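Side-chain contact in CBS domain-containing protein CBSX1, chloroplastic (Arabidopsis thaliana, PDB 4GQW), which is a chloroplast protein built around a pair of CBS domains and probably regulates thioredoxins through them: residues Trp48-Leu53 against Arg118-Asp123. Numbering follows the deposited sequence.
Sequences WKLVGL and RLPVVD
Leu50, on strand 50-55, reaches across to strand 118-122 and meets Pro120 with its tip and, more loosely, Val122 along its length. At its root, CB faces the methyl CG1 of Val122 at 4.4 Å, a loose approach. With CG anti to the backbone N (chi1 -174°), the branch swings beside the residue's own carbonyl carbon and carries the two methyls onward. Of these, CD2 does the touching: it lies 3.7 Å from Pro120 CB and 3.8 Å from Pro120 CG, touching these two neighbouring ring carbons. The leucine and proline side chains run nearly perpendicular to one another. This apolar seam joins the two CBS motifs of the chain, whose separate sheets pack together in the manner of a Bateman module; no hydrogen bond links the two segments. The near twofold relation of the motifs is visible in the neighbours of Leu50, which also touches Pro42, in the Phe-Pro-Val that matches the Leu-Pro-Val around Pro120, and Leu128, its own counterpart in the second motif. CD1, the other methyl, lies farther from the proline, 4.4 Å from Pro120 CB.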
loop_
_atom_site.group_PDB
_atom_site.type_symbol
_atom_site.label_atom_id
_atom_site.label_comp_id
_atom_site.label_asym_id
_atom_site.label_seq_id
_atom_site.Cartn_x
_atom_site.Cartn_y
_atom_site.Cartn_z
ATOM N N TRP A 48 8.953 -18.037 -15.127
ATOM C CA TRP A 48 8.210 -17.721 -13.906
ATOM C C TRP A 48 9.030 -17.810 -12.623
ATOM O O TRP A 48 8.489 -18.060 -11.547
ATOM C CB TRP A 48 6.949 -18.580 -13.793
ATOM C CG TRP A 48 5.727 -17.894 -14.296
ATOM C CD1 TRP A 48 5.245 -17.909 -15.570
ATOM C CD2 TRP A 48 4.833 -17.078 -13.535
ATOM N NE1 TRP A 48 4.100 -17.155 -15.650
ATOM C CE2 TRP A 48 3.826 -16.634 -14.414
ATOM C CE3 TRP A 48 4.784 -16.679 -12.197
ATOM C CZ2 TRP A 48 2.783 -15.814 -13.996
ATOM C CZ3 TRP A 48 3.749 -15.868 -11.787
ATOM C CH2 TRP A 48 2.763 -15.444 -12.681
ATOM N N LYS A 49 10.334 -17.592 -12.738
ATOM C CA LYS A 49 11.193 -17.552 -11.565
ATOM C C LYS A 49 11.411 -16.111 -11.117
ATOM O O LYS A 49 11.692 -15.234 -11.934
ATOM C CB LYS A 49 12.531 -18.228 -11.860
ATOM C CG LYS A 49 12.406 -19.704 -12.179
ATOM C CD LYS A 49 13.767 -20.351 -12.377
ATOM C CE LYS A 49 13.622 -21.843 -12.636
ATOM N NZ LYS A 49 14.922 -22.515 -12.893
ATOM N N LEU A 50 11.268 -15.876 -9.817
ATOM C CA LEU A 50 11.405 -14.542 -9.249
ATOM C C LEU A 50 12.783 -13.963 -9.546
ATOM O O LEU A 50 13.803 -14.594 -9.278
ATOM C CB LEU A 50 11.175 -14.584 -7.740
ATOM C CG LEU A 50 11.142 -13.237 -7.017
ATOM C CD1 LEU A 50 9.859 -12.500 -7.340
ATOM C CD2 LEU A 50 11.284 -13.436 -5.517
ATOM N N VAL A 51 12.810 -12.762 -10.111
ATOM C CA VAL A 51 14.078 -12.149 -10.473
ATOM C C VAL A 51 14.257 -10.796 -9.791
ATOM O O VAL A 51 15.354 -10.241 -9.772
ATOM C CB VAL A 51 14.237 -12.034 -12.007
ATOM C CG1 VAL A 51 13.437 -10.868 -12.550
ATOM C CG2 VAL A 51 15.701 -11.897 -12.383
ATOM N N GLY A 52 13.185 -10.273 -9.204
ATOM C CA GLY A 52 13.303 -9.039 -8.450
ATOM C C GLY A 52 12.018 -8.518 -7.843
ATOM O O GLY A 52 11.014 -9.221 -7.777
ATOM N N LEU A 53 12.073 -7.277 -7.374
ATOM C CA LEU A 53 10.895 -6.560 -6.906
ATOM C C LEU A 53 10.960 -5.152 -7.461
ATOM O O LEU A 53 12.040 -4.579 -7.583
ATOM C CB LEU A 53 10.865 -6.477 -5.381
ATOM C CG LEU A 53 10.460 -7.678 -4.526
ATOM C CD1 LEU A 53 10.162 -7.202 -3.113
ATOM C CD2 LEU A 53 9.269 -8.407 -5.103
ATOM N N ARG A 118 5.483 -6.965 2.381
ATOM C CA ARG A 118 5.275 -8.020 1.395
ATOM C C ARG A 118 6.475 -8.947 1.269
ATOM O O ARG A 118 7.608 -8.497 1.110
ATOM C CB ARG A 118 4.966 -7.418 0.025
ATOM C CG ARG A 118 3.874 -6.363 0.034
ATOM C CD ARG A 118 3.541 -5.915 -1.377
ATOM N NE ARG A 118 3.794 -4.491 -1.579
ATOM C CZ ARG A 118 4.362 -3.984 -2.668
ATOM N NH1 ARG A 118 4.742 -4.785 -3.653
ATOM N NH2 ARG A 118 4.554 -2.677 -2.772
ATOM N N LEU A 119 6.212 -10.247 1.322
ATOM C CA LEU A 119 7.241 -11.250 1.103
ATOM C C LEU A 119 6.835 -12.199 -0.015
ATOM O O LEU A 119 5.774 -12.809 0.041
ATOM C CB LEU A 119 7.496 -12.053 2.379
ATOM C CG LEU A 119 8.192 -11.346 3.540
ATOM C CD1 LEU A 119 8.380 -12.321 4.686
ATOM C CD2 LEU A 119 9.526 -10.790 3.087
ATOM N N PRO A 120 7.679 -12.318 -1.044
ATOM C CA PRO A 120 7.428 -13.253 -2.145
ATOM C C PRO A 120 7.509 -14.714 -1.704
ATOM O O PRO A 120 8.358 -15.087 -0.887
ATOM C CB PRO A 120 8.544 -12.925 -3.145
ATOM C CG PRO A 120 9.600 -12.267 -2.333
ATOM C CD PRO A 120 8.875 -11.496 -1.283
ATOM N N VAL A 121 6.613 -15.530 -2.251
ATOM C CA VAL A 121 6.542 -16.943 -1.914
ATOM C C VAL A 121 6.889 -17.782 -3.128
ATOM O O VAL A 121 6.199 -17.727 -4.152
ATOM C CB VAL A 121 5.135 -17.343 -1.443
ATOM C CG1 VAL A 121 5.150 -18.763 -0.909
ATOM C CG2 VAL A 121 4.644 -16.385 -0.377
ATOM N N VAL A 122 7.958 -18.562 -3.011
ATOM C CA VAL A 122 8.377 -19.422 -4.107
ATOM C C VAL A 122 8.234 -20.897 -3.760
ATOM O O VAL A 122 7.856 -21.253 -2.644
ATOM C CB VAL A 122 9.830 -19.144 -4.530
ATOM C CG1 VAL A 122 10.013 -17.671 -4.859
ATOM C CG2 VAL A 122 10.792 -19.582 -3.441
ATOM N N ASP A 123 8.531 -21.753 -4.730
ATOM C CA ASP A 123 8.481 -23.191 -4.512
ATOM C C ASP A 123 9.876 -23.798 -4.477
ATOM O O ASP A 123 10.869 -23.088 -4.333
ATOM C CB ASP A 123 7.598 -23.886 -5.560
ATOM C CG ASP A 123 8.079 -23.671 -6.990
ATOM O OD1 ASP A 123 9.254 -23.307 -7.204
ATOM O OD2 ASP A 123 7.269 -23.891 -7.914
#